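Local coordinates for inner membrane protein (Salmonella typhimurium LT2, PDB 2QJV), which is a nickel-bound cupin of the KduI/IolB family, probably a sugar isomerase acting on compounds such as glucuronate, at residues Arg138-Ile143 against Val156-Asn161; Tyr188-Asn193 against Tyr237-Leu242. The protein carries 2 engineered substitutions. All coordinates share one frame; numbering follows the deposited sequence.

Contact 1. Residues Arg138-Ile143 against Val156-Asn161; sequences RLVHNI and VEVYTN
Leu139 pairs with Tyr159 and His141 with Glu157 in an antiparallel beta hairpin, strands 138-142 and 154-160, within the five-stranded sheet of a KduI/IolB-family cupin fold. The segment axes come within 4.7 Å at 166°.

Four backbone hydrogen bonds join the strands, two at each hydrogen-bonded pair. His141 N to Glu157 O (2.9 Å) is almost straight, and Tyr159 N to Leu139 O is also 2.9 Å. Alpha-carbon hydrogens add CH...O contacts between them, as from Val158 CA to Leu139 O.

On the face bearing Leu139, His141, Glu157 and Tyr159 the chemistry is polar and aromatic. His141 ND1 donates to Glu157 OE2 over 2.9 Å; the oxygen lies in the imidazole plane and uses its anti lone pair, although ring and carboxylate planes are 49° apart. Glu157 CG sits between the backbone N and the carbonyl carbon (chi1 68°), close against His141 CB. The buried carboxylate is gripped further by a salt bridge from Arg75 to OE2 and a hydrogen bond between OE1 and Tyr240 OH, surroundings that would probably keep it ionised. Tyr159 turns its edge toward the imidazole face in an offset edge-to-face pair, centroids 5.3 Å apart, while its OH bonds to Pro78 O.

Apolar contacts complete the hairpin. Leu139 lies beside Tyr159, pointing the same way, with CD2 3.9 Å from the ring atom CD1; its other neighbours include Val128 and His130 of strand 127-131. Across the non-hydrogen-bonded pair on the other face, Val140 CG2 and Val158 CG2 meet loosely. Val140 reaches more closely to Val156, where CG1 of the former is 3.5 Å from CG2 of the latter.

Contact 2. Residues Tyr188-Asn193 against Tyr237-Leu242; sequences YYHRFN and YDNYYL. With SO4 (sulfate ion), chain J.
Tyr188, His190 and Tyr241 form an aromatic cluster on one face of an antiparallel strand pair, 188-193 with 238-242, in the cupin sheet. Tyr188 and Tyr241 lie side by side and point the same way. The edge of Tyr188 is turned to the face of Tyr241, planes 50° apart, with Tyr188 CE2 3.4 Å from Tyr241 CE1 and displaced toward the rim. Both hydroxyls bond to Ser167 OG, and that of Tyr241 also to Ser166 OG. The Tyr188 side chain is about 4 Å from a bound nickel ion and touches His229, a nickel-site residue.

Tyr241 also meets the imidazole: its CB lies over the His190 face in a CH-pi contact, while its ring edge makes an offset edge-to-face pair. Both imidazole nitrogens are held: Asn239 ND2 donates to His190 ND1 (3.0 Å), in the ring plane, and NE2 is bonded to Gln201. Asn239 CG is anti to the backbone N (chi1 176°), and the amide nitrogen ND2 beyond it also comes within 3.4 Å of Phe192 CE1.

On the opposite face Tyr240 and Arg191 cross, guanidinium and phenol planes 73° apart, CG of Arg191 3.7 Å from Tyr240 CD1. The guanidinium leads away: NE forms a salt bridge with Glu104, and NH1 donates to sulfate O1 (2.9 Å), probably from the crystallisation liquor. One water links Asn193 ND2 (2.9 Å) to Asp238 OD2 (2.7 Å).

Contacts 1 and 2 lie in the same five-stranded sheet, where strands 154-160 and 238-246 are neighbours; Val158 N and Tyr241 O probably form one of the backbone hydrogen bonds joining them. Both contacts are largely buried. Contact 1 closes a local hairpin, whereas contact 2 brings together strands 44 residues apart and includes strand 181-193. Chemistry differs accordingly: a histidine-carboxylate bond beside a single aromatic pair, with valines on the other face, in contact 1; a three-ring cluster near a nickel ion in contact 2, with waters and sulfate around its polar side chains and Tyr237 reaching His260 of a second subunit. Between the two, Val156 O packs 3.6 Å from Leu242 CD1.

Contact 1. Residues Arg138-Ile143 against Val156-Asn161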
loop_
_atom_site.group_PDB
_atom_site.type_symbol
_atom_site.label_atom_id
_atom_site.label_comp_id
_atom_site.label_asym_id
_atom_site.label_seq_id
_atom_site.Cartn_x
_atom_site.Cartn_y
_atom_site.Cartn_z
ATOM N N ARG A 138 2.490 35.343 -3.976
ATOM C CA ARG A 138 1.242 34.912 -4.534
ATOM C C ARG A 138 0.186 36.039 -4.518
ATOM O O ARG A 138 0.298 36.987 -3.758
ATOM C CB ARG A 138 0.753 33.725 -3.697
ATOM C CG ARG A 138 1.789 32.631 -3.626
ATOM C CD ARG A 138 1.936 32.060 -2.227
ATOM N NE ARG A 138 2.518 32.952 -1.237
ATOM C CZ ARG A 138 2.680 32.642 0.050
ATOM N NH1 ARG A 138 2.283 31.475 0.533
ATOM N NH2 ARG A 138 3.229 33.520 0.874
ATOM N N LEU A 139 -0.757 35.959 -5.434
ATOM C CA LEU A 139 -1.890 36.840 -5.485
ATOM C C LEU A 139 -2.994 36.061 -4.784
ATOM O O LEU A 139 -3.237 34.901 -5.110
ATOM C CB LEU A 139 -2.255 37.213 -6.932
ATOM C CG LEU A 139 -3.584 37.905 -7.185
ATOM C CD1 LEU A 139 -3.630 39.288 -6.479
ATOM C CD2 LEU A 139 -3.800 38.053 -8.675
ATOM N N VAL A 140 -3.672 36.715 -3.833
ATOM C CA VAL A 140 -4.724 36.120 -3.029
ATOM C C VAL A 140 -6.020 36.971 -3.153
ATOM O O VAL A 140 -5.964 38.198 -3.072
ATOM C CB VAL A 140 -4.254 35.977 -1.551
ATOM C CG1 VAL A 140 -5.353 35.381 -0.619
ATOM C CG2 VAL A 140 -2.911 35.187 -1.481
ATOM N N HIS A 141 -7.123 36.289 -3.458
ATOM C CA HIS A 141 -8.477 36.840 -3.514
ATOM C C HIS A 141 -9.322 36.227 -2.406
ATOM O O HIS A 141 -9.717 35.037 -2.455
ATOM C CB HIS A 141 -9.167 36.583 -4.858
ATOM C CG HIS A 141 -8.516 37.240 -6.046
ATOM N ND1 HIS A 141 -8.723 36.787 -7.331
ATOM C CD2 HIS A 141 -7.656 38.285 -6.150
ATOM C CE1 HIS A 141 -8.049 37.549 -8.176
ATOM N NE2 HIS A 141 -7.380 38.461 -7.485
ATOM N N ASN A 142 -9.585 37.032 -1.372
ATOM C CA ASN A 142 -10.429 36.606 -0.240
ATOM C C ASN A 142 -11.907 36.773 -0.574
ATOM O O ASN A 142 -12.515 37.834 -0.338
ATOM C CB ASN A 142 -10.025 37.362 1.041
ATOM C CG ASN A 142 -8.624 36.979 1.514
ATOM O OD1 ASN A 142 -7.704 37.816 1.557
ATOM N ND2 ASN A 142 -8.445 35.707 1.826
ATOM N N ILE A 143 -12.451 35.722 -1.184
ATOM C CA ILE A 143 -13.859 35.667 -1.588
ATOM C C ILE A 143 -14.802 35.699 -0.359
ATOM O O ILE A 143 -15.737 36.481 -0.316
ATOM C CB ILE A 143 -14.157 34.442 -2.488
ATOM C CG1 ILE A 143 -13.417 34.583 -3.832
ATOM C CG2 ILE A 143 -15.709 34.255 -2.673
ATOM C CD1 ILE A 143 -13.373 33.322 -4.669
ATOM N N VAL A 156 -11.278 31.106 -0.460
ATOM C CA VAL A 156 -10.183 31.919 -0.967
ATOM C C VAL A 156 -9.680 31.295 -2.283
ATOM O O VAL A 156 -9.798 30.095 -2.478
ATOM C CB VAL A 156 -9.034 32.013 0.097
ATOM C CG1 VAL A 156 -8.433 30.618 0.388
ATOM C CG2 VAL A 156 -7.928 33.001 -0.304
ATOM N N GLU A 157 -9.156 32.130 -3.182
ATOM C CA GLU A 157 -8.476 31.654 -4.391
ATOM C C GLU A 157 -7.052 32.286 -4.399
ATOM O O GLU A 157 -6.835 33.442 -3.991
ATOM C CB GLU A 157 -9.321 31.851 -5.675
ATOM C CG GLU A 157 -9.548 33.250 -6.091
ATOM C CD GLU A 157 -10.441 33.424 -7.300
ATOM O OE1 GLU A 157 -11.115 32.469 -7.770
ATOM O OE2 GLU A 157 -10.549 34.580 -7.695
ATOM N N VAL A 158 -6.073 31.489 -4.825
ATOM C CA VAL A 158 -4.669 31.851 -4.834
ATOM C C VAL A 158 -3.997 31.526 -6.183
ATOM O O VAL A 158 -4.297 30.488 -6.791
ATOM C CB VAL A 158 -3.919 31.110 -3.676
ATOM C CG1 VAL A 158 -2.411 31.479 -3.638
ATOM C CG2 VAL A 158 -4.595 31.387 -2.319
ATOM N N TYR A 159 -3.135 32.452 -6.627
ATOM C CA TYR A 159 -2.364 32.350 -7.860
ATOM C C TYR A 159 -0.911 32.244 -7.517
ATOM O O TYR A 159 -0.348 33.132 -6.893
ATOM C CB TYR A 159 -2.546 33.552 -8.772
ATOM C CG TYR A 159 -3.939 33.753 -9.234
ATOM C CD1 TYR A 159 -4.887 34.348 -8.406
ATOM C CD2 TYR A 159 -4.305 33.407 -10.512
ATOM C CE1 TYR A 159 -6.177 34.554 -8.833
ATOM C CE2 TYR A 159 -5.589 33.602 -10.948
ATOM C CZ TYR A 159 -6.519 34.192 -10.127
ATOM O OH TYR A 159 -7.799 34.358 -10.582
ATOM N N THR A 160 -0.306 31.133 -7.949
ATOM C CA THR A 160 1.089 30.838 -7.687
ATOM C C THR A 160 1.801 30.710 -9.035
ATOM O O THR A 160 1.586 29.763 -9.769
ATOM C CB THR A 160 1.268 29.574 -6.800
ATOM O OG1 THR A 160 0.384 29.641 -5.667
ATOM C CG2 THR A 160 2.773 29.423 -6.313
ATOM N N ASN A 161 2.678 31.647 -9.330
ATOM C CA ASN A 161 3.425 31.593 -10.603
ATOM C C ASN A 161 4.457 30.468 -10.618
ATOM O O ASN A 161 4.958 30.046 -9.555
ATOM C CB ASN A 161 3.997 32.968 -10.926
ATOM C CG ASN A 161 2.898 33.993 -11.203
ATOM O OD1 ASN A 161 1.716 33.651 -11.414
ATOM N ND2 ASN A 161 3.280 35.232 -11.219
#

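Contact 2. Residues Tyr188-Asn193 against Tyr237-Leu242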
loop_
_atom_site.group_PDB
_atom_site.type_symbol
_atom_site.label_atom_id
_atom_site.label_comp_id
_atom_site.label_asym_id
_atom_site.label_seq_id
_atom_site.Cartn_x
_atom_site.Cartn_y
_atom_site.Cartn_z
ATOM N N TYR A 188 -8.614 21.882 -2.049
ATOM C CA TYR A 188 -7.863 22.603 -3.067
ATOM C C TYR A 188 -8.420 22.136 -4.406
ATOM O O TYR A 188 -8.425 20.949 -4.671
ATOM C CB TYR A 188 -6.367 22.239 -3.068
ATOM C CG TYR A 188 -5.521 22.964 -2.043
ATOM C CD1 TYR A 188 -5.723 22.750 -0.695
ATOM C CD2 TYR A 188 -4.522 23.870 -2.420
ATOM C CE1 TYR A 188 -4.988 23.408 0.250
ATOM C CE2 TYR A 188 -3.783 24.540 -1.468
ATOM C CZ TYR A 188 -4.020 24.294 -0.141
ATOM O OH TYR A 188 -3.285 24.953 0.776
ATOM N N TYR A 189 -8.860 23.068 -5.233
ATOM C CA TYR A 189 -9.281 22.796 -6.599
ATOM C C TYR A 189 -8.236 23.492 -7.480
ATOM O O TYR A 189 -8.246 24.737 -7.621
ATOM C CB TYR A 189 -10.700 23.298 -6.868
ATOM C CG TYR A 189 -11.154 23.186 -8.317
ATOM C CD1 TYR A 189 -11.263 21.927 -8.956
ATOM C CD2 TYR A 189 -11.566 24.313 -9.028
ATOM C CE1 TYR A 189 -11.679 21.819 -10.266
ATOM C CE2 TYR A 189 -12.015 24.215 -10.359
ATOM C CZ TYR A 189 -12.061 22.963 -10.980
ATOM O OH TYR A 189 -12.509 22.877 -12.270
ATOM N N HIS A 190 -7.413 22.680 -8.153
ATOM C CA HIS A 190 -6.277 23.171 -8.925
ATOM C C HIS A 190 -6.506 23.341 -10.427
ATOM O O HIS A 190 -7.208 22.541 -11.072
ATOM C CB HIS A 190 -5.069 22.238 -8.787
ATOM C CG HIS A 190 -4.404 22.282 -7.442
ATOM N ND1 HIS A 190 -3.312 23.087 -7.183
ATOM C CD2 HIS A 190 -4.645 21.587 -6.306
ATOM C CE1 HIS A 190 -2.916 22.883 -5.936
ATOM N NE2 HIS A 190 -3.697 21.964 -5.386
ATOM N N ARG A 191 -5.876 24.387 -10.948
ATOM C CA ARG A 191 -5.886 24.729 -12.378
ATOM C C ARG A 191 -4.468 25.125 -12.801
ATOM O O ARG A 191 -3.677 25.656 -11.987
ATOM C CB ARG A 191 -6.902 25.842 -12.682
ATOM C CG ARG A 191 -8.341 25.524 -12.259
ATOM C CD ARG A 191 -9.068 24.543 -13.191
ATOM N NE ARG A 191 -9.877 25.256 -14.161
ATOM C CZ ARG A 191 -9.504 25.668 -15.355
ATOM N NH1 ARG A 191 -8.310 25.426 -15.841
ATOM N NH2 ARG A 191 -10.363 26.338 -16.078
ATOM N N PHE A 192 -4.159 24.867 -14.084
ATOM C CA PHE A 192 -2.852 25.147 -14.690
ATOM C C PHE A 192 -2.944 25.875 -16.017
ATOM O O PHE A 192 -3.926 25.724 -16.775
ATOM C CB PHE A 192 -2.033 23.848 -14.860
ATOM C CG PHE A 192 -1.778 23.171 -13.578
ATOM C CD1 PHE A 192 -0.672 23.527 -12.788
ATOM C CD2 PHE A 192 -2.688 22.241 -13.084
ATOM C CE1 PHE A 192 -0.514 22.963 -11.545
ATOM C CE2 PHE A 192 -2.536 21.704 -11.823
ATOM C CZ PHE A 192 -1.441 22.034 -11.074
ATOM N N ASN A 193 -1.939 26.724 -16.231
ATOM C CA ASN A 193 -1.730 27.457 -17.455
ATOM C C ASN A 193 -0.247 27.389 -17.851
ATOM O O ASN A 193 0.625 27.913 -17.127
ATOM C CB ASN A 193 -2.224 28.917 -17.361
ATOM C CG ASN A 193 -2.191 29.612 -18.697
ATOM O OD1 ASN A 193 -2.532 29.032 -19.711
ATOM N ND2 ASN A 193 -1.746 30.857 -18.707
ATOM N N TYR A 237 4.588 26.072 -15.788
ATOM C CA TYR A 237 3.170 25.922 -15.451
ATOM C C TYR A 237 2.701 26.746 -14.266
ATOM O O TYR A 237 2.947 26.413 -13.098
ATOM C CB TYR A 237 2.829 24.452 -15.219
ATOM C CG TYR A 237 3.061 23.630 -16.459
ATOM C CD1 TYR A 237 2.224 23.773 -17.571
ATOM C CD2 TYR A 237 4.098 22.700 -16.530
ATOM C CE1 TYR A 237 2.423 23.026 -18.706
ATOM C CE2 TYR A 237 4.315 21.953 -17.714
ATOM C CZ TYR A 237 3.479 22.134 -18.774
ATOM O OH TYR A 237 3.678 21.381 -19.917
ATOM N N ASP A 238 2.030 27.839 -14.606
ATOM C CA ASP A 238 1.377 28.690 -13.611
ATOM C C ASP A 238 0.207 27.900 -12.965
ATOM O O ASP A 238 -0.457 27.055 -13.597
ATOM C CB ASP A 238 0.878 30.013 -14.203
ATOM C CG ASP A 238 1.977 30.968 -14.581
ATOM O OD1 ASP A 238 3.095 30.952 -14.018
ATOM O OD2 ASP A 238 1.689 31.755 -15.481
ATOM N N ASN A 239 0.003 28.145 -11.678
ATOM C CA ASN A 239 -1.000 27.462 -10.876
ATOM C C ASN A 239 -2.020 28.452 -10.279
ATOM O O ASN A 239 -1.742 29.633 -10.075
ATOM C CB ASN A 239 -0.282 26.612 -9.797
ATOM C CG ASN A 239 -1.220 25.900 -8.786
ATOM O OD1 ASN A 239 -1.189 26.267 -7.610
ATOM N ND2 ASN A 239 -2.018 24.869 -9.214
ATOM N N TYR A 240 -3.218 27.929 -10.086
ATOM C CA TYR A 240 -4.319 28.560 -9.448
ATOM C C TYR A 240 -4.985 27.480 -8.599
ATOM O O TYR A 240 -5.019 26.309 -8.991
ATOM C CB TYR A 240 -5.315 29.114 -10.490
ATOM C CG TYR A 240 -6.714 29.371 -9.981
ATOM C CD1 TYR A 240 -7.645 28.318 -9.915
ATOM C CD2 TYR A 240 -7.120 30.626 -9.549
ATOM C CE1 TYR A 240 -8.917 28.504 -9.422
ATOM C CE2 TYR A 240 -8.425 30.843 -9.098
ATOM C CZ TYR A 240 -9.324 29.771 -9.034
ATOM O OH TYR A 240 -10.623 29.915 -8.587
ATOM N N TYR A 241 -5.475 27.862 -7.427
ATOM C CA TYR A 241 -6.392 26.996 -6.684
ATOM C C TYR A 241 -7.444 27.768 -5.910
ATOM O O TYR A 241 -7.212 28.886 -5.449
ATOM C CB TYR A 241 -5.678 25.967 -5.767
ATOM C CG TYR A 241 -4.624 26.521 -4.831
ATOM C CD1 TYR A 241 -4.979 27.169 -3.634
ATOM C CD2 TYR A 241 -3.266 26.368 -5.126
ATOM C CE1 TYR A 241 -4.022 27.656 -2.778
ATOM C CE2 TYR A 241 -2.301 26.854 -4.281
ATOM C CZ TYR A 241 -2.683 27.500 -3.092
ATOM O OH TYR A 241 -1.720 27.961 -2.226
ATOM N N LEU A 242 -8.637 27.159 -5.854
ATOM C CA LEU A 242 -9.770 27.632 -5.095
ATOM C C LEU A 242 -9.892 26.724 -3.885
ATOM O O LEU A 242 -9.953 25.487 -4.034
ATOM C CB LEU A 242 -11.048 27.620 -5.930
ATOM C CG LEU A 242 -12.371 28.001 -5.296
ATOM C CD1 LEU A 242 -12.407 29.487 -4.848
ATOM C CD2 LEU A 242 -13.514 27.693 -6.301
HETATM S S SO4 J . -8.671 24.733 -19.656
HETATM O O1 SO4 J . -7.670 25.005 -18.604
HETATM O O2 SO4 J . -8.860 23.315 -19.932
HETATM O O3 SO4 J . -8.165 25.235 -20.949
HETATM O O4 SO4 J . -9.915 25.432 -19.309
HETATM O O HOH W 1 -0.817 32.318 -16.392
HETATM O O HOH W 2 2.279 30.361 -18.141
#